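Local coordinates for proton-dependent oligopeptide transporter family protein (Xanthomonas campestris, PDB 6EI3), which probably couples proton movement to the transport of short peptides across the membrane, as a major facilitator superfamily member of the POT family, at residues 249-254 against 446-450; 299-303 against 437-443; 366-371 against 412-417. One frame throughout, in Å; residues are numbered along the deposited sequence.

Interaction 1: 249-254 against 446-450; sequences VICLCM and LWVLL. With 78M ((2S)-2,3-dihydroxypropyl(7Z)-pentadec-7-enoate), chain G; 78M ((2S)-2,3-dihydroxypropyl(7Z)-pentadec-7-enoate), chain O.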
loop_
_atom_site.group_PDB
_atom_site.type_symbol
_atom_site.label_atom_id
_atom_site.label_comp_id
_atom_site.label_asym_id
_atom_site.label_seq_id
_atom_site.Cartn_x
_atom_site.Cartn_y
_atom_site.Cartn_z
ATOM N N VAL A 249 -4.038 7.667 -14.901
ATOM C CA VAL A 249 -3.486 7.006 -13.700
ATOM C C VAL A 249 -2.396 5.985 -14.078
ATOM O O VAL A 249 -1.330 6.006 -13.465
ATOM C CB VAL A 249 -4.573 6.413 -12.758
ATOM C CG1 VAL A 249 -3.942 5.701 -11.549
ATOM C CG2 VAL A 249 -5.525 7.510 -12.282
ATOM N N ILE A 250 -2.638 5.131 -15.095
ATOM C CA ILE A 250 -1.621 4.162 -15.537
ATOM C C ILE A 250 -0.383 4.881 -16.069
ATOM O O ILE A 250 0.733 4.540 -15.676
ATOM C CB ILE A 250 -2.181 3.128 -16.539
ATOM C CG1 ILE A 250 -3.085 2.109 -15.809
ATOM C CG2 ILE A 250 -1.059 2.418 -17.324
ATOM C CD1 ILE A 250 -3.962 1.195 -16.759
ATOM N N CYS A 251 -0.591 5.902 -16.928
ATOM C CA CYS A 251 0.513 6.656 -17.519
ATOM C C CYS A 251 1.389 7.323 -16.491
ATOM O O CYS A 251 2.603 7.242 -16.622
ATOM C CB CYS A 251 0.014 7.647 -18.560
ATOM S SG CYS A 251 -0.807 6.868 -19.962
ATOM N N LEU A 252 0.781 7.976 -15.475
ATOM C CA LEU A 252 1.518 8.643 -14.405
ATOM C C LEU A 252 2.348 7.629 -13.594
ATOM O O LEU A 252 3.483 7.938 -13.225
ATOM C CB LEU A 252 0.565 9.441 -13.487
ATOM C CG LEU A 252 -0.012 10.762 -14.052
ATOM C CD1 LEU A 252 -1.153 11.265 -13.173
ATOM C CD2 LEU A 252 1.068 11.848 -14.176
ATOM N N CYS A 253 1.788 6.406 -13.371
ATOM C CA CYS A 253 2.450 5.309 -12.653
ATOM C C CYS A 253 3.576 4.687 -13.415
ATOM O O CYS A 253 4.567 4.338 -12.797
ATOM C CB CYS A 253 1.450 4.249 -12.224
ATOM S SG CYS A 253 0.413 4.761 -10.853
ATOM N N MET A 254 3.399 4.458 -14.735
ATOM C CA MET A 254 4.445 3.875 -15.577
ATOM C C MET A 254 5.623 4.846 -15.603
ATOM O O MET A 254 6.768 4.409 -15.514
ATOM C CB MET A 254 3.935 3.606 -17.000
ATOM C CG MET A 254 2.933 2.472 -17.077
ATOM S SD MET A 254 2.334 2.223 -18.764
ATOM C CE MET A 254 3.575 1.102 -19.373
ATOM N N LEU A 446 -0.544 -0.752 -9.606
ATOM C CA LEU A 446 -0.362 -0.500 -11.030
ATOM C C LEU A 446 -0.427 -1.832 -11.783
ATOM O O LEU A 446 -1.078 -1.878 -12.836
ATOM C CB LEU A 446 0.971 0.232 -11.342
ATOM C CG LEU A 446 1.434 0.268 -12.818
ATOM C CD1 LEU A 446 0.457 1.062 -13.723
ATOM C CD2 LEU A 446 2.889 0.791 -12.952
ATOM N N TRP A 447 0.227 -2.912 -11.249
ATOM C CA TRP A 447 0.203 -4.209 -11.941
ATOM C C TRP A 447 -1.229 -4.729 -12.128
ATOM O O TRP A 447 -1.490 -5.414 -13.111
ATOM C CB TRP A 447 1.096 -5.273 -11.264
ATOM C CG TRP A 447 2.529 -4.883 -10.995
ATOM C CD1 TRP A 447 3.250 -5.181 -9.879
ATOM C CD2 TRP A 447 3.405 -4.126 -11.850
ATOM N NE1 TRP A 447 4.525 -4.680 -9.988
ATOM C CE2 TRP A 447 4.650 -4.030 -11.189
ATOM C CE3 TRP A 447 3.272 -3.548 -13.127
ATOM C CZ2 TRP A 447 5.749 -3.368 -11.751
ATOM C CZ3 TRP A 447 4.354 -2.878 -13.677
ATOM C CH2 TRP A 447 5.570 -2.773 -12.981
ATOM N N VAL A 448 -2.142 -4.421 -11.172
ATOM C CA VAL A 448 -3.553 -4.826 -11.256
ATOM C C VAL A 448 -4.203 -4.037 -12.409
ATOM O O VAL A 448 -4.869 -4.629 -13.260
ATOM C CB VAL A 448 -4.325 -4.608 -9.929
ATOM C CG1 VAL A 448 -5.790 -5.036 -10.073
ATOM C CG2 VAL A 448 -3.658 -5.324 -8.755
ATOM N N LEU A 449 -3.999 -2.700 -12.440
ATOM C CA LEU A 449 -4.536 -1.847 -13.506
ATOM C C LEU A 449 -4.064 -2.314 -14.876
ATOM O O LEU A 449 -4.877 -2.399 -15.801
ATOM C CB LEU A 449 -4.136 -0.386 -13.305
ATOM C CG LEU A 449 -4.698 0.371 -12.089
ATOM C CD1 LEU A 449 -4.411 1.872 -12.240
ATOM C CD2 LEU A 449 -6.224 0.158 -11.949
ATOM N N LEU A 450 -2.768 -2.685 -14.989
ATOM C CA LEU A 450 -2.185 -3.177 -16.246
ATOM C C LEU A 450 -2.795 -4.492 -16.693
ATOM O O LEU A 450 -3.020 -4.677 -17.887
ATOM C CB LEU A 450 -0.655 -3.276 -16.170
ATOM C CG LEU A 450 0.109 -1.959 -16.384
ATOM C CD1 LEU A 450 1.624 -2.177 -16.267
ATOM C CD2 LEU A 450 -0.228 -1.313 -17.741
HETATM O O21 78M G . -12.100 3.456 -17.440
HETATM C C20 78M G . -12.488 4.793 -17.148
HETATM C C18 78M G . -12.568 5.011 -15.654
HETATM O O19 78M G . -13.731 4.371 -15.122
HETATM C C17 78M G . -12.571 6.475 -15.268
HETATM O O2 78M G . -11.586 6.643 -14.217
HETATM C C1 78M G . -11.990 6.570 -12.941
HETATM O O1 78M G . -13.093 6.241 -12.603
HETATM C C2 78M G . -10.878 6.916 -11.997
HETATM C C3 78M G . -11.330 7.608 -10.720
HETATM C C4 78M G . -10.437 7.250 -9.552
HETATM C C5 78M G . -10.498 8.208 -8.382
HETATM C C6 78M G . -9.282 8.120 -7.463
HETATM C C7 78M G . -8.117 8.919 -7.954
HETATM C C8 78M G . -6.950 9.056 -7.353
HETATM C C9 78M G . -5.799 9.878 -7.841
HETATM C C10 78M G . -4.719 9.060 -8.534
HETATM C C11 78M G . -3.378 9.772 -8.632
HETATM C C12 78M G . -2.317 8.930 -9.304
HETATM C C13 78M G . -0.894 9.430 -9.163
HETATM C C15 78M G . 1.523 8.972 -9.741
HETATM C C14 78M G . 0.119 8.430 -9.679
HETATM O O21 78M O . 21.913 -5.317 -5.856
HETATM C C20 78M O . 21.793 -3.911 -6.005
HETATM C C18 78M O . 21.158 -3.553 -7.328
HETATM O O19 78M O . 21.933 -4.083 -8.406
HETATM C C17 78M O . 20.993 -2.064 -7.503
HETATM O O2 78M O . 19.999 -1.895 -8.542
HETATM C C1 78M O . 19.439 -0.688 -8.688
HETATM O O1 78M O . 19.821 0.307 -8.124
HETATM C C2 78M O . 18.272 -0.740 -9.630
HETATM C C3 78M O . 16.952 -0.360 -8.972
HETATM C C4 78M O . 15.788 -1.229 -9.428
HETATM C C5 78M O . 14.704 -0.493 -10.198
HETATM C C6 78M O . 13.714 0.290 -9.328
HETATM C C7 78M O . 12.393 -0.400 -9.208
HETATM C C8 78M O . 11.246 -0.014 -9.741
HETATM C C9 78M O . 9.929 -0.726 -9.614
HETATM C C10 78M O . 9.750 -1.769 -10.721
HETATM C C11 78M O . 9.262 -3.125 -10.242
HETATM C C12 78M O . 9.770 -4.282 -11.094
HETATM C C13 78M O . 9.453 -5.676 -10.568
HETATM C C15 78M O . 7.879 -7.635 -10.608
HETATM C C14 78M O . 8.046 -6.163 -10.860
#
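Residues 249-254 and 446-450 are short pieces of two helices that cross steeply, their N-to-C directions 131° apart and their axes 10.3 Å from each other at closest approach. The two backbones therefore stay well separated, with the nearest CA atoms, those of Ile-250 and Leu-446, 6.6 Å apart, and side chains fill the gap. In the major facilitator fold of this transporter, helix 430-456 belongs to the C-terminal bundle. Helix 248-270 precedes that bundle and is consistent with one of the two extra helices that bacterial POT proteins carry between their halves. Ile-250 and Leu-446 form the middle of the contact. Ile-250 reaches three residues of one face of the other helix: its CG2 approaches Leu-446 CD1 at 4.1 Å and Leu-450 CD2 at 3.8 Å, while its CG1 lies 3.7 Å from Leu-449 CB. Leu-446 in turn points toward residues 249-254 and packs against Ile-250, Cys-253 and Met-254. Val-249 extends the patch with CG1 3.9 Å from Leu-449 CD1. The side chains that meet here are apolar, and Ile-56 of helix 40-60 also touches Cys-253 and Leu-449, so that a third helix closes over them. One monoacylglycerol lies against each segment: Leu-252 CB is 3.9 Å from C15 of 78M in chain G, and Trp-447 CZ2 is 3.7 Å from C14 of 78M in chain O. Cys-253 takes part on two fronts, with CB 3.7 Å from Leu-446 CD1 and SG 3.9 Å from C14 of the chain G lipid.

Interaction 2: 299-303 against 437-443; sequences VTPFF and WYLTTTV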
loop_
_atom_site.group_PDB
_atom_site.type_symbol
_atom_site.label_atom_id
_atom_site.label_comp_id
_atom_site.label_asym_id
_atom_site.label_seq_id
_atom_site.Cartn_x
_atom_site.Cartn_y
_atom_site.Cartn_z
ATOM N N VAL A 299 8.819 -7.141 -4.163
ATOM C CA VAL A 299 7.690 -7.324 -3.245
ATOM C C VAL A 299 6.393 -6.747 -3.852
ATOM O O VAL A 299 5.311 -7.152 -3.438
ATOM C CB VAL A 299 8.006 -6.742 -1.824
ATOM C CG1 VAL A 299 6.737 -6.477 -1.001
ATOM C CG2 VAL A 299 8.922 -7.689 -1.058
ATOM N N THR A 300 6.487 -5.815 -4.823
ATOM C CA THR A 300 5.285 -5.189 -5.442
ATOM C C THR A 300 4.208 -6.230 -5.880
ATOM O O THR A 300 3.047 -5.950 -5.625
ATOM C CB THR A 300 5.638 -4.207 -6.585
ATOM O OG1 THR A 300 6.312 -4.905 -7.640
ATOM C CG2 THR A 300 6.471 -3.038 -6.115
ATOM N N PRO A 301 4.527 -7.447 -6.431
ATOM C CA PRO A 301 3.449 -8.403 -6.777
ATOM C C PRO A 301 2.673 -8.877 -5.556
ATOM O O PRO A 301 1.505 -9.214 -5.699
ATOM C CB PRO A 301 4.214 -9.554 -7.425
ATOM C CG PRO A 301 5.440 -8.873 -8.013
ATOM C CD PRO A 301 5.831 -7.988 -6.875
ATOM N N PHE A 302 3.290 -8.862 -4.345
ATOM C CA PHE A 302 2.541 -9.231 -3.142
ATOM C C PHE A 302 1.366 -8.248 -2.971
ATOM O O PHE A 302 0.259 -8.668 -2.644
ATOM C CB PHE A 302 3.427 -9.258 -1.859
ATOM C CG PHE A 302 2.552 -9.308 -0.622
ATOM C CD1 PHE A 302 1.951 -10.501 -0.223
ATOM C CD2 PHE A 302 2.223 -8.141 0.065
ATOM C CE1 PHE A 302 1.078 -10.531 0.878
ATOM C CE2 PHE A 302 1.348 -8.173 1.149
ATOM C CZ PHE A 302 0.770 -9.366 1.541
ATOM N N PHE A 303 1.617 -6.948 -3.157
ATOM C CA PHE A 303 0.575 -5.926 -3.004
ATOM C C PHE A 303 -0.461 -5.976 -4.108
ATOM O O PHE A 303 -1.612 -5.637 -3.840
ATOM C CB PHE A 303 1.176 -4.529 -2.836
ATOM C CG PHE A 303 1.807 -4.395 -1.474
ATOM C CD1 PHE A 303 1.019 -4.295 -0.329
ATOM C CD2 PHE A 303 3.191 -4.378 -1.331
ATOM C CE1 PHE A 303 1.605 -4.214 0.942
ATOM C CE2 PHE A 303 3.779 -4.282 -0.057
ATOM C CZ PHE A 303 2.983 -4.231 1.071
ATOM N N TRP A 437 8.486 2.330 0.619
ATOM C CA TRP A 437 7.525 1.295 1.052
ATOM C C TRP A 437 6.117 1.659 0.589
ATOM O O TRP A 437 5.415 0.800 0.068
ATOM C CB TRP A 437 7.565 1.065 2.576
ATOM C CG TRP A 437 6.755 -0.120 3.041
ATOM C CD1 TRP A 437 5.723 -0.103 3.937
ATOM C CD2 TRP A 437 6.953 -1.502 2.685
ATOM N NE1 TRP A 437 5.275 -1.387 4.171
ATOM C CE2 TRP A 437 6.006 -2.263 3.409
ATOM C CE3 TRP A 437 7.853 -2.177 1.834
ATOM C CZ2 TRP A 437 5.897 -3.653 3.267
ATOM C CZ3 TRP A 437 7.753 -3.557 1.708
ATOM C CH2 TRP A 437 6.789 -4.279 2.424
ATOM N N TYR A 438 5.715 2.938 0.735
ATOM C CA TYR A 438 4.404 3.392 0.250
ATOM C C TYR A 438 4.309 3.212 -1.264
ATOM O O TYR A 438 3.298 2.730 -1.755
ATOM C CB TYR A 438 4.154 4.866 0.600
ATOM C CG TYR A 438 4.018 5.127 2.078
ATOM C CD1 TYR A 438 3.312 4.252 2.899
ATOM C CD2 TYR A 438 4.548 6.277 2.652
ATOM C CE1 TYR A 438 3.180 4.494 4.267
ATOM C CE2 TYR A 438 4.402 6.538 4.014
ATOM C CZ TYR A 438 3.722 5.643 4.817
ATOM O OH TYR A 438 3.556 5.906 6.155
ATOM N N LEU A 439 5.380 3.544 -1.985
ATOM C CA LEU A 439 5.428 3.383 -3.431
ATOM C C LEU A 439 5.358 1.909 -3.858
ATOM O O LEU A 439 4.971 1.645 -4.985
ATOM C CB LEU A 439 6.661 4.081 -4.042
ATOM C CG LEU A 439 6.700 5.616 -3.923
ATOM C CD1 LEU A 439 8.016 6.168 -4.489
ATOM C CD2 LEU A 439 5.481 6.281 -4.602
ATOM N N THR A 440 5.750 0.964 -2.969
ATOM C CA THR A 440 5.685 -0.483 -3.213
ATOM C C THR A 440 4.215 -0.888 -3.418
ATOM O O THR A 440 3.917 -1.633 -4.349
ATOM C CB THR A 440 6.436 -1.251 -2.108
ATOM O OG1 THR A 440 7.773 -0.772 -2.086
ATOM C CG2 THR A 440 6.478 -2.742 -2.336
ATOM N N THR A 441 3.300 -0.350 -2.582
ATOM C CA THR A 441 1.850 -0.560 -2.720
ATOM C C THR A 441 1.360 0.131 -3.981
ATOM O O THR A 441 0.589 -0.481 -4.718
ATOM C CB THR A 441 1.104 -0.003 -1.506
ATOM O OG1 THR A 441 1.454 -0.794 -0.383
ATOM C CG2 THR A 441 -0.430 -0.033 -1.688
ATOM N N THR A 442 1.791 1.406 -4.240
ATOM C CA THR A 442 1.379 2.128 -5.460
ATOM C C THR A 442 1.687 1.241 -6.673
ATOM O O THR A 442 0.787 0.989 -7.475
ATOM C CB THR A 442 2.081 3.514 -5.575
ATOM O OG1 THR A 442 1.560 4.388 -4.581
ATOM C CG2 THR A 442 1.879 4.187 -6.943
ATOM N N VAL A 443 2.948 0.742 -6.778
ATOM C CA VAL A 443 3.401 -0.063 -7.929
ATOM C C VAL A 443 2.655 -1.426 -7.991
ATOM O O VAL A 443 2.224 -1.801 -9.079
ATOM C CB VAL A 443 4.946 -0.169 -8.020
ATOM C CG1 VAL A 443 5.394 -1.044 -9.195
ATOM C CG2 VAL A 443 5.569 1.222 -8.151
#
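Phe-303, Thr-300 and Thr-440 bury the most surface where helix 281-306 crosses helix 430-456 in the C-terminal half of the transporter, the segment axes 7.8 Å apart and inclined at 60°. Phe-303 turns its edge to the face of Trp-437 in a T-shaped stack, with ring centroids 5.4 Å apart, planes at 81° and Phe-303 CZ 3.7 Å from Trp-437 CZ2. Over a face of the same phenyl ring lies Thr-441 OG1, 3.5 Å from Phe-303 CD1. Beside the stack the methyl of Thr-300 packs on that of Thr-440, CG2 to CG2 3.8 Å, and Thr-300 CG2 also lies 3.4 Å from the carbonyl Thr-440 O. Both hydroxyls bond within their own helices, Thr-300 OG1 to Ala-297 O and Thr-440 OG1 to Phe-436 O; Thr-300 OG1 also meets Trp-447 NE1, just beyond residues 437-443. The two segments thus meet by methyl and aromatic packing, while a polar link between their helices, Thr-300 to Trp-447, lies one turn further on.

Interaction 3: 366-371 against 412-417; sequences RMTSGI and LVSATG. With 78M ((2S)-2,3-dihydroxypropyl(7Z)-pentadec-7-enoate), chain J.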
loop_
_atom_site.group_PDB
_atom_site.type_symbol
_atom_site.label_atom_id
_atom_site.label_comp_id
_atom_site.label_asym_id
_atom_site.label_seq_id
_atom_site.Cartn_x
_atom_site.Cartn_y
_atom_site.Cartn_z
ATOM N N ARG A 366 11.451 -15.178 5.507
ATOM C CA ARG A 366 10.055 -14.845 5.810
ATOM C C ARG A 366 9.445 -14.145 4.596
ATOM O O ARG A 366 8.359 -14.507 4.165
ATOM C CB ARG A 366 9.963 -13.911 7.027
ATOM C CG ARG A 366 10.278 -14.570 8.375
ATOM C CD ARG A 366 10.173 -13.534 9.499
ATOM N NE ARG A 366 10.926 -13.951 10.672
ATOM C CZ ARG A 366 10.911 -13.321 11.843
ATOM N NH1 ARG A 366 10.176 -12.228 12.006
ATOM N NH2 ARG A 366 11.622 -13.785 12.864
ATOM N N MET A 367 10.172 -13.174 4.019
ATOM C CA MET A 367 9.676 -12.412 2.884
ATOM C C MET A 367 9.450 -13.277 1.638
ATOM O O MET A 367 8.367 -13.203 1.059
ATOM C CB MET A 367 10.568 -11.213 2.606
ATOM C CG MET A 367 10.451 -10.128 3.687
ATOM S SD MET A 367 11.634 -8.795 3.416
ATOM C CE MET A 367 10.753 -7.849 2.147
ATOM N N THR A 368 10.418 -14.159 1.289
ATOM C CA THR A 368 10.294 -15.081 0.143
ATOM C C THR A 368 9.063 -15.977 0.344
ATOM O O THR A 368 8.227 -16.087 -0.562
ATOM C CB THR A 368 11.582 -15.949 0.021
ATOM O OG1 THR A 368 12.735 -15.102 0.042
ATOM C CG2 THR A 368 11.589 -16.811 -1.236
ATOM N N SER A 369 8.949 -16.590 1.557
ATOM C CA SER A 369 7.849 -17.477 1.948
ATOM C C SER A 369 6.517 -16.749 1.898
ATOM O O SER A 369 5.521 -17.347 1.506
ATOM C CB SER A 369 8.079 -18.037 3.349
ATOM O OG SER A 369 9.289 -18.774 3.434
ATOM N N GLY A 370 6.524 -15.471 2.268
ATOM C CA GLY A 370 5.353 -14.606 2.285
ATOM C C GLY A 370 4.775 -14.353 0.907
ATOM O O GLY A 370 3.555 -14.389 0.743
ATOM N N ILE A 371 5.650 -14.113 -0.095
ATOM C CA ILE A 371 5.208 -13.877 -1.478
ATOM C C ILE A 371 4.625 -15.182 -2.028
ATOM O O ILE A 371 3.567 -15.164 -2.650
ATOM C CB ILE A 371 6.348 -13.329 -2.362
ATOM C CG1 ILE A 371 6.955 -12.038 -1.759
ATOM C CG2 ILE A 371 5.888 -13.116 -3.825
ATOM C CD1 ILE A 371 8.314 -11.635 -2.397
ATOM N N LEU A 412 4.158 -12.578 7.016
ATOM C CA LEU A 412 5.509 -12.997 6.637
ATOM C C LEU A 412 6.257 -11.949 5.794
ATOM O O LEU A 412 7.459 -11.789 5.988
ATOM C CB LEU A 412 5.482 -14.330 5.878
ATOM C CG LEU A 412 5.180 -15.610 6.657
ATOM C CD1 LEU A 412 4.923 -16.774 5.683
ATOM C CD2 LEU A 412 6.335 -15.990 7.585
ATOM N N VAL A 413 5.590 -11.269 4.839
ATOM C CA VAL A 413 6.358 -10.344 3.996
ATOM C C VAL A 413 6.112 -8.855 4.363
ATOM O O VAL A 413 7.079 -8.089 4.452
ATOM C CB VAL A 413 6.212 -10.635 2.464
ATOM C CG1 VAL A 413 4.774 -10.516 1.975
ATOM C CG2 VAL A 413 7.163 -9.775 1.620
ATOM N N SER A 414 4.846 -8.452 4.543
ATOM C CA SER A 414 4.478 -7.062 4.819
ATOM C C SER A 414 4.958 -6.577 6.162
ATOM O O SER A 414 5.578 -5.514 6.209
ATOM C CB SER A 414 2.978 -6.839 4.649
ATOM O OG SER A 414 2.695 -5.455 4.710
ATOM N N ALA A 415 4.743 -7.365 7.237
ATOM C CA ALA A 415 5.219 -7.009 8.575
ATOM C C ALA A 415 6.771 -7.041 8.683
ATOM O O ALA A 415 7.339 -6.271 9.444
ATOM C CB ALA A 415 4.597 -7.933 9.612
ATOM N N THR A 416 7.440 -7.911 7.908
ATOM C CA THR A 416 8.896 -8.072 7.890
ATOM C C THR A 416 9.630 -7.022 7.029
ATOM O O THR A 416 10.706 -6.567 7.418
ATOM C CB THR A 416 9.231 -9.466 7.362
ATOM O OG1 THR A 416 8.460 -10.436 8.066
ATOM C CG2 THR A 416 10.705 -9.802 7.476
ATOM N N GLY A 417 9.070 -6.696 5.855
ATOM C CA GLY A 417 9.681 -5.808 4.876
ATOM C C GLY A 417 10.225 -4.496 5.393
ATOM O O GLY A 417 11.378 -4.144 5.141
HETATM O O21 78M J . 22.229 -17.565 3.752
HETATM C C20 78M J . 21.381 -16.628 3.105
HETATM C C18 78M J . 20.249 -17.325 2.386
HETATM O O19 78M J . 20.781 -18.272 1.453
HETATM C C17 78M J . 19.331 -16.353 1.683
HETATM O O2 78M J . 18.291 -17.141 1.054
HETATM C C1 78M J . 17.029 -16.706 1.154
HETATM O O1 78M J . 16.695 -15.757 1.814
HETATM C C2 78M J . 16.095 -17.551 0.333
HETATM C C3 78M J . 14.767 -17.822 1.024
HETATM C C4 78M J . 14.043 -19.047 0.505
HETATM C C5 78M J . 12.925 -19.491 1.430
HETATM C C6 78M J . 12.039 -20.599 0.868
HETATM C C7 78M J . 11.079 -21.113 1.904
HETATM C C8 78M J . 9.913 -21.727 1.718
HETATM C C9 78M J . 9.240 -22.068 0.414
HETATM C C10 78M J . 8.079 -21.130 0.071
HETATM C C11 78M J . 6.748 -21.433 0.772
HETATM C C12 78M J . 5.903 -22.553 0.162
HETATM C C13 78M J . 5.394 -22.287 -1.251
HETATM C C15 78M J . 4.599 -23.286 -3.425
HETATM C C14 78M J . 4.771 -23.486 -1.937
#
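Antiparallel helices 363-389 and 400-424, joined by a short connection in the C-terminal bundle, come very close at residues 366-371 and 412-417: the segment axes approach to 7.6 Å at 143°, and the CA atoms of Met-367 and Val-413 are 4.1 Å apart. Gly-370 makes this possible, since a CB there would lie only 2.7 Å from Val-413 CB; instead its CA rests 3.6 Å from Leu-412 CB. Arg-366 O and Leu-412 O, both acceptors, sit 3.4 Å apart, and each is bonded within its own helix, Arg-366 O by Gly-370 N. Thr-416, in the m rotamer, donates OG1 to Leu-412 O at 2.7 Å and leaves its CG2 3.8 Å from Met-367 CG. Met-367 (m, t, p) runs on past Thr-416 and brings its CE to 3.6 Å from Gly-417 CA. Leu-412 (m, t) sets CD1 4.1 Å from Ser-369 CB and CD2 4.2 Å from Arg-366 CB. Val-413 adopts the p rotamer, uncommon for valine in a helix, and its CG2 packs between Met-367 CB (3.8 Å) and Ile-371 CG1 (4.1 Å). The extended chain of Arg-366 starts toward residues 412-417, then leads away to bond Pro-361 O through NE and to make a cation-pi contact with Tyr-351. Ser-369 OG is hydrogen-bonded to Arg-365 O and merely packs on the chain J lipid, 3.3 Å from its C7. Helix 281-306 packs on Met-367 and Val-413 through Val-299, helix 471-495 covers Met-367 and Ile-371 with Phe-490, and helix 334-357 reaches Leu-412.

Helix 430-456 serves interactions 1 and 2, meeting helix 248-270 and helix 281-306, which follow each other in the chain; Trp-447 NE1 and Thr-300 OG1, 3.0 Å apart in a probable hydrogen bond, tie the two contacts together. Interaction 2 is the most central, with every touching residue buried, though a lipid reaches its Thr-300 and Pro-301. Interactions 1 and 3 are also largely buried but lie farther out. Interaction 3 adjoins interaction 2 through Val-299 and Phe-302 against Val-413, whereas it does not touch interaction 1. Chemistry follows spacing: aliphatic side chains bridge widely separated helices in 1, aromatic rings and threonine methyls fill 2, and glycine permits near backbone contact in 3.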